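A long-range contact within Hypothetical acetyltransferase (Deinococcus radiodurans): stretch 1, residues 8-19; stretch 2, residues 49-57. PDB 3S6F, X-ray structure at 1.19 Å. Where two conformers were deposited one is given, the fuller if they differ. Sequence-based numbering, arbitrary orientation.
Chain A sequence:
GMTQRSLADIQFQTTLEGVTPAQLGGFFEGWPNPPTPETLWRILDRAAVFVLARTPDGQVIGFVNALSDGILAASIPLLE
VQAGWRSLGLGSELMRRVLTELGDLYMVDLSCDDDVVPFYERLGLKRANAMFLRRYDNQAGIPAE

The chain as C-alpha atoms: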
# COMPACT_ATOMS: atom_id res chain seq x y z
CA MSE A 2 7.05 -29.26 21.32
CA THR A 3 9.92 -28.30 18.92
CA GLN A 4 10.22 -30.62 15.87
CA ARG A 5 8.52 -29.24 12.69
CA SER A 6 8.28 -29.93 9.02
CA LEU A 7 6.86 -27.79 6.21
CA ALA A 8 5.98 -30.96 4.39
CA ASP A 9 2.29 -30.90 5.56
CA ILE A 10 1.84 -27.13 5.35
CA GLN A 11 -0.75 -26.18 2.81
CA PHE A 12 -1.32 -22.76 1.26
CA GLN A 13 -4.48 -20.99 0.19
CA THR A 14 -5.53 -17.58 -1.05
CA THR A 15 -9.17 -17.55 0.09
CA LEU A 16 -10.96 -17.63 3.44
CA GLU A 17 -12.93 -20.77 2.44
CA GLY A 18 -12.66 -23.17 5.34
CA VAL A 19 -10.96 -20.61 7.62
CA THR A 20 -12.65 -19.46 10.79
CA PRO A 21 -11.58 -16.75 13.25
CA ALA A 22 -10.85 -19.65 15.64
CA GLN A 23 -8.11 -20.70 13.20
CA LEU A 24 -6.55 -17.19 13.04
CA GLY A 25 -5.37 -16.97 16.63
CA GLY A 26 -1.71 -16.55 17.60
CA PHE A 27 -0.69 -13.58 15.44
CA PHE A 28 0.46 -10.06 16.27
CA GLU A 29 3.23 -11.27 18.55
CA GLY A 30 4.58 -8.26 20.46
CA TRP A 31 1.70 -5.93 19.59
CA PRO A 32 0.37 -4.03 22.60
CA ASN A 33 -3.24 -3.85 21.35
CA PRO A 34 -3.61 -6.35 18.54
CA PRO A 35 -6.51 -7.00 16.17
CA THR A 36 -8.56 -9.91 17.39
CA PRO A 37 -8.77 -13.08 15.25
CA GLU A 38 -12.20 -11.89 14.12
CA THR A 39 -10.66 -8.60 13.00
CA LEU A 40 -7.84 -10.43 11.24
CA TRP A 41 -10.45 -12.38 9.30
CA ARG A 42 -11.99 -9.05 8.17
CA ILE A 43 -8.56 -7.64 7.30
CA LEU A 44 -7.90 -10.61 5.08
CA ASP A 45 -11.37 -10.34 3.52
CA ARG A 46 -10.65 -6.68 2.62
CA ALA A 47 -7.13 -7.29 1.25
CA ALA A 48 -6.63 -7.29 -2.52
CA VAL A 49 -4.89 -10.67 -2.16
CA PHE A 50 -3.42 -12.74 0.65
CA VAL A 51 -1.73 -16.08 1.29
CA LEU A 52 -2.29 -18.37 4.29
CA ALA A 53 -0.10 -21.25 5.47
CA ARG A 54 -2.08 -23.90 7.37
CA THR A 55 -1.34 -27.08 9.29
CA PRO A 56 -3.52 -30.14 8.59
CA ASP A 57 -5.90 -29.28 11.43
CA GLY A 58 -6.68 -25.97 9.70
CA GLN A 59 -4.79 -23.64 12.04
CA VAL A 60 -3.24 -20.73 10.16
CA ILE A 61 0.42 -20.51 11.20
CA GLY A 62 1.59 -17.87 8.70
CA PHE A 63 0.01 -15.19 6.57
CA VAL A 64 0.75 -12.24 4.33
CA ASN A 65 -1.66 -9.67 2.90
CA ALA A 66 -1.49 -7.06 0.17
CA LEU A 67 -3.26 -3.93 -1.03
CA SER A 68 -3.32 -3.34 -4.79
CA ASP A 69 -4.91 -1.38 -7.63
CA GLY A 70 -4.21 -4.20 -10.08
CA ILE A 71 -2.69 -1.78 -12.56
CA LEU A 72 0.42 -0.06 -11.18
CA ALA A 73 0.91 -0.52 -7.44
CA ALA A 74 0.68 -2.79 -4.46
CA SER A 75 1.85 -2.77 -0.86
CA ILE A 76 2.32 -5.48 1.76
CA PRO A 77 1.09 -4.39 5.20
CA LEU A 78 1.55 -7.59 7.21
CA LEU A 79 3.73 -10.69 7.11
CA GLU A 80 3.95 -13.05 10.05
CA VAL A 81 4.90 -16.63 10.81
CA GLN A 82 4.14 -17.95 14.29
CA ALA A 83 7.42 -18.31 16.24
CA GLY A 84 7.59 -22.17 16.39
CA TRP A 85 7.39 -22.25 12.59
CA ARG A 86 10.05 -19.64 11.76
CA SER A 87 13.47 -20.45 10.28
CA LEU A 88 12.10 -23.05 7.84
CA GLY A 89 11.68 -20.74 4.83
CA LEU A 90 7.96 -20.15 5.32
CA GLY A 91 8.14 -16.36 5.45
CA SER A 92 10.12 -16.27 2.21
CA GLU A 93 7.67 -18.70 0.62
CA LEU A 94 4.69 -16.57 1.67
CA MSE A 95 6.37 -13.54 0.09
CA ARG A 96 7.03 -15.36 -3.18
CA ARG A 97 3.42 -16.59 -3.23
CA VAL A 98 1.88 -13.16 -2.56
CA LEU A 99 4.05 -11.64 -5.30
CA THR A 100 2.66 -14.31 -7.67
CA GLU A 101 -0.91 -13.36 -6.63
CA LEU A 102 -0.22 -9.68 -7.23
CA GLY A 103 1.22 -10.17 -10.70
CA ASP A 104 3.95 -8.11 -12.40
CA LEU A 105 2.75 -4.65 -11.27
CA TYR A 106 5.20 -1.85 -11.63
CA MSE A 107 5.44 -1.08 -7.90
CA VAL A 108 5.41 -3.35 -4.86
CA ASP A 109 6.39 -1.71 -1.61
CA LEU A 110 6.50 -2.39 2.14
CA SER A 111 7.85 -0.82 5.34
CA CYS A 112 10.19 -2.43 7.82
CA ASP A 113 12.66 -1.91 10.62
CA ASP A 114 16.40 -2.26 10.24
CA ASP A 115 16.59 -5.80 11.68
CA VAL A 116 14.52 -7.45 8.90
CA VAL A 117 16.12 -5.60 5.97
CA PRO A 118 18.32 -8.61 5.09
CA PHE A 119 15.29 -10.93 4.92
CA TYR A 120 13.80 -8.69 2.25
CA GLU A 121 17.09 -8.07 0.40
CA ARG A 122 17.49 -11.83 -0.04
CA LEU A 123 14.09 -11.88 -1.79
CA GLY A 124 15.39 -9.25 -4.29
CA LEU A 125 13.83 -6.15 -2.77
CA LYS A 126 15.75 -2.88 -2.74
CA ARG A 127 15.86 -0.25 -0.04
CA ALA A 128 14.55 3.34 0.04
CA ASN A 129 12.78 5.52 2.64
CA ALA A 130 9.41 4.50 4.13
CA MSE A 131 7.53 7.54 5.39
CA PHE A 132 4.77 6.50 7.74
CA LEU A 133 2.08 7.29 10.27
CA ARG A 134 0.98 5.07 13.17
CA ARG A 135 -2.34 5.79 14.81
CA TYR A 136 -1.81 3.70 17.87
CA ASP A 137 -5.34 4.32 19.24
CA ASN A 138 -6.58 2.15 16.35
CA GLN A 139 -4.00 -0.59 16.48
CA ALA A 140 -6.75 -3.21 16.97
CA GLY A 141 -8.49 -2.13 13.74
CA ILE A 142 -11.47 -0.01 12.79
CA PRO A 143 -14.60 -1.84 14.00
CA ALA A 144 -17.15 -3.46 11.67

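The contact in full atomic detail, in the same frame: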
# COMPACT_ATOMS: atom_id res chain seq x y z
N ALA A 8 6.53 -30.05 5.36
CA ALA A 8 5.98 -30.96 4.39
C ALA A 8 4.47 -31.05 4.40
O ALA A 8 3.92 -31.28 3.35
CB ALA A 8 6.62 -32.38 4.51
N ASP A 9 3.78 -30.93 5.54
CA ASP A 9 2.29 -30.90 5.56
C ASP A 9 1.80 -29.47 5.96
O ASP A 9 0.92 -29.25 6.83
CB ASP A 9 1.69 -31.96 6.49
CG ASP A 9 2.65 -33.06 6.85
OD1 ASP A 9 2.74 -34.00 6.05
OD2 ASP A 9 3.31 -32.98 7.92
N ILE A 10 2.43 -28.48 5.38
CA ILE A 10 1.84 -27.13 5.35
C ILE A 10 1.21 -26.99 4.00
O ILE A 10 1.83 -27.32 2.96
CB ILE A 10 2.89 -26.05 5.57
CG1 ILE A 10 3.47 -26.14 6.99
CG2 ILE A 10 2.31 -24.66 5.30
CD1 ILE A 10 2.41 -26.18 8.10
N GLN A 11 -0.02 -26.51 4.01
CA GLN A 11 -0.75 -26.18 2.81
C GLN A 11 -1.01 -24.69 2.72
O GLN A 11 -1.15 -24.02 3.74
CB GLN A 11 -2.06 -26.95 2.80
CG GLN A 11 -1.81 -28.49 2.67
CD GLN A 11 -3.04 -29.23 2.21
OE1 GLN A 11 -3.84 -29.69 3.04
NE2 GLN A 11 -3.24 -29.30 0.90
N PHE A 12 -1.12 -24.19 1.51
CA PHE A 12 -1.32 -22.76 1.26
C PHE A 12 -2.65 -22.53 0.58
O PHE A 12 -3.09 -23.35 -0.26
CB PHE A 12 -0.20 -22.23 0.37
CG PHE A 12 1.14 -22.35 0.97
CD1 PHE A 12 1.90 -23.49 0.79
CD2 PHE A 12 1.69 -21.31 1.71
CE1 PHE A 12 3.14 -23.62 1.33
CE2 PHE A 12 2.93 -21.42 2.26
CZ PHE A 12 3.68 -22.58 2.09
N GLN A 13 -3.28 -21.40 0.88
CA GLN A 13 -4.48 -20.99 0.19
C GLN A 13 -4.57 -19.47 0.15
O GLN A 13 -3.94 -18.79 0.95
CB GLN A 13 -5.75 -21.63 0.77
CG GLN A 13 -6.11 -21.18 2.14
CD GLN A 13 -7.28 -21.94 2.66
OE1 GLN A 13 -7.15 -23.12 2.99
NE2 GLN A 13 -8.42 -21.30 2.72
N THR A 14 -5.39 -18.99 -0.78
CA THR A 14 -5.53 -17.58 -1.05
C THR A 14 -6.98 -17.11 -0.92
O THR A 14 -7.34 -16.04 -1.41
CB THR A 14 -4.98 -17.25 -2.45
OG1 THR A 14 -5.73 -17.99 -3.41
CG2 THR A 14 -3.51 -17.60 -2.56
N THR A 15 -7.80 -17.90 -0.24
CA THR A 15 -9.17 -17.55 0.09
C THR A 15 -9.40 -17.82 1.57
O THR A 15 -8.59 -18.48 2.23
CB THR A 15 -10.20 -18.36 -0.69
OG1 THR A 15 -10.36 -19.63 -0.07
CG2 THR A 15 -9.89 -18.43 -2.18
N LEU A 16 -10.52 -17.34 2.09
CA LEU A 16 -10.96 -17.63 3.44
C LEU A 16 -11.89 -18.84 3.50
O LEU A 16 -12.46 -19.13 4.54
CB LEU A 16 -11.61 -16.40 4.06
CG LEU A 16 -10.65 -15.26 4.40
CD1 LEU A 16 -11.41 -13.95 4.58
CD2 LEU A 16 -9.86 -15.63 5.66
N GLU A 17 -12.07 -19.58 2.40
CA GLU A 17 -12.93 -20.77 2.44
C GLU A 17 -12.34 -21.78 3.41
O GLU A 17 -11.18 -22.14 3.31
CB GLU A 17 -13.11 -21.37 1.04
CG GLU A 17 -13.84 -20.44 0.10
CD GLU A 17 -14.23 -21.11 -1.21
OE1 GLU A 17 -13.40 -21.88 -1.72
OE2 GLU A 17 -15.35 -20.93 -1.73
N GLY A 18 -13.14 -22.21 4.37
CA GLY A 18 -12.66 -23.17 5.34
C GLY A 18 -11.82 -22.60 6.46
O GLY A 18 -11.26 -23.36 7.26
N VAL A 19 -11.74 -21.27 6.56
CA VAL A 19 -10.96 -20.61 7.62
C VAL A 19 -11.91 -19.84 8.53
O VAL A 19 -12.65 -18.97 8.07
CB VAL A 19 -9.97 -19.61 7.02
CG1 VAL A 19 -9.16 -18.87 8.12
CG2 VAL A 19 -9.03 -20.30 6.03
N VAL A 49 -5.28 -9.27 -2.12
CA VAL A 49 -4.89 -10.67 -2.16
C VAL A 49 -4.21 -10.99 -0.84
O VAL A 49 -3.72 -10.10 -0.12
CB VAL A 49 -3.96 -11.02 -3.36
CG1 VAL A 49 -4.64 -10.78 -4.72
CG2 VAL A 49 -2.62 -10.30 -3.24
N PHE A 50 -4.13 -12.26 -0.54
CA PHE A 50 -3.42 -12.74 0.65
C PHE A 50 -3.03 -14.19 0.44
O PHE A 50 -3.58 -14.86 -0.44
CB PHE A 50 -4.25 -12.56 1.94
CG PHE A 50 -5.53 -13.32 1.92
CD1 PHE A 50 -5.59 -14.65 2.31
CD2 PHE A 50 -6.70 -12.71 1.49
CE1 PHE A 50 -6.78 -15.35 2.28
CE2 PHE A 50 -7.88 -13.43 1.46
CZ PHE A 50 -7.92 -14.74 1.85
N VAL A 51 -2.11 -14.67 1.28
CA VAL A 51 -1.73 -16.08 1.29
C VAL A 51 -1.69 -16.56 2.74
O VAL A 51 -1.14 -15.86 3.59
CB VAL A 51 -0.37 -16.36 0.61
CG1 VAL A 51 -0.13 -17.87 0.47
CG2 VAL A 51 -0.27 -15.68 -0.76
N LEU A 52 -2.30 -17.70 3.01
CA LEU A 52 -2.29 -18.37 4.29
C LEU A 52 -1.52 -19.67 4.21
O LEU A 52 -1.67 -20.40 3.23
CB LEU A 52 -3.74 -18.72 4.73
CG LEU A 52 -4.76 -17.60 4.65
CD1 LEU A 52 -6.13 -18.07 5.13
CD2 LEU A 52 -4.31 -16.37 5.47
N ALA A 53 -0.78 -19.97 5.27
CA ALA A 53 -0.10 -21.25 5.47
C ALA A 53 -0.78 -21.94 6.64
O ALA A 53 -0.92 -21.34 7.70
CB ALA A 53 1.37 -21.02 5.78
N ARG A 54 -1.25 -23.17 6.41
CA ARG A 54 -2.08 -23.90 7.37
C ARG A 54 -1.49 -25.28 7.66
O ARG A 54 -1.02 -25.96 6.76
CB ARG A 54 -3.51 -24.08 6.82
CG ARG A 54 -4.17 -22.75 6.47
CD ARG A 54 -5.59 -22.93 5.96
NE ARG A 54 -6.52 -23.29 7.01
CZ ARG A 54 -7.78 -23.62 6.82
NH1 ARG A 54 -8.26 -23.78 5.61
NH2 ARG A 54 -8.54 -23.83 7.86
N THR A 55 -1.60 -25.68 8.91
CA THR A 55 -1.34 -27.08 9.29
C THR A 55 -2.58 -27.93 8.93
O THR A 55 -3.64 -27.41 8.63
CB THR A 55 -0.97 -27.17 10.78
OG1 THR A 55 -1.91 -26.41 11.54
CG2 THR A 55 0.41 -26.66 11.03
N PRO A 56 -2.43 -29.28 8.99
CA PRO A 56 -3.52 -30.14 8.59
C PRO A 56 -4.82 -29.95 9.37
O PRO A 56 -5.90 -30.16 8.79
CB PRO A 56 -2.93 -31.55 8.74
CG PRO A 56 -1.48 -31.38 8.58
CD PRO A 56 -1.16 -30.01 9.14
N ASP A 57 -4.73 -29.55 10.63
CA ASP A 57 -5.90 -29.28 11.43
C ASP A 57 -6.62 -27.97 11.08
O ASP A 57 -7.67 -27.68 11.65
CB ASP A 57 -5.60 -29.32 12.94
CG ASP A 57 -4.66 -28.20 13.41
OD1 ASP A 57 -4.22 -27.35 12.56
OD2 ASP A 57 -4.38 -28.14 14.64
O HOH W 1 -1.83 -28.71 6.05
O HOH W 2 -6.24 -13.63 -2.26

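The contact between residues 8-19 and 49-57 is a short antiparallel β-ladder, buttressed by an arginine of the ladder that reaches across one face to the turn following the first strand. It illustrates a general principle: backbone hydrogen bonds fix the register, and side chains elaborate it.

Strands 11-13 and 49-54 run at 155° to one another, and Q11 faces R54, F12 faces A53 and Q13 faces L52. The two outer pairs are hydrogen-bonded in both directions. Q11 N donates to R54 O at 3.0 Å and R54 N to Q11 O at 2.8 Å; Q13 N donates to L52 O at 3.0 Å and L52 N to Q13 O at 2.8 Å. Between them, F12 and A53 form the non-hydrogen-bonded pair, where the chains draw closer, to 4.6 Å between F12 CA and A53 CA. Here the alpha hydrogens meet carbonyls instead, as in the 3.1 Å CA-H...O contact of F12 CA with L52 O. Water joins the chains beyond the bonded pairs: one molecule donates to both D9 O and R54 O, while another donates to T14 O and accepts from F50 N.

Alternation of side chains gives the ladder two different faces. On the face carrying F12 and A53 the contacts are apolar: F12 CE2 lies 3.9 Å from A53 CB, F12 CD2 lies 4.1 Å from V51 CG1, and I10 CG2 approaches A53 CB to 3.8 Å. The face bearing Q11, Q13, L52 and R54 mixes polar and apolar chemistry. L52 CD1 packs 3.8 Å from V19 CG2, and the F50 ring, with T14 O over one face, brings CZ to 3.8 Å from L16 CG.

R54, which has the largest area covered by the opposite stretch, ties the strand to the turn. Its NH1 donates to Q13 OE1 at 2.9 Å and its NH2 to G18 O at 2.8 Å, both acceptors lying near the guanidinium plane, where its N-H groups point. V19 CG2 covers one face of the same group, 3.6 Å from R54 NH1. The Q13 amide works at both ends: OE1 accepts from R54, and NE2 donates to T15 O and E17 O, each at 2.9 Å, so the amide couples the arginine to the loop backbone. That loop closes as a type II turn from L16 to V19, with V19 N hydrogen-bonded to L16 O at 3.0 Å. G18 adopts a positive phi of 80°, a conformation in which a CB would be jammed against the preceding carbonyl oxygen.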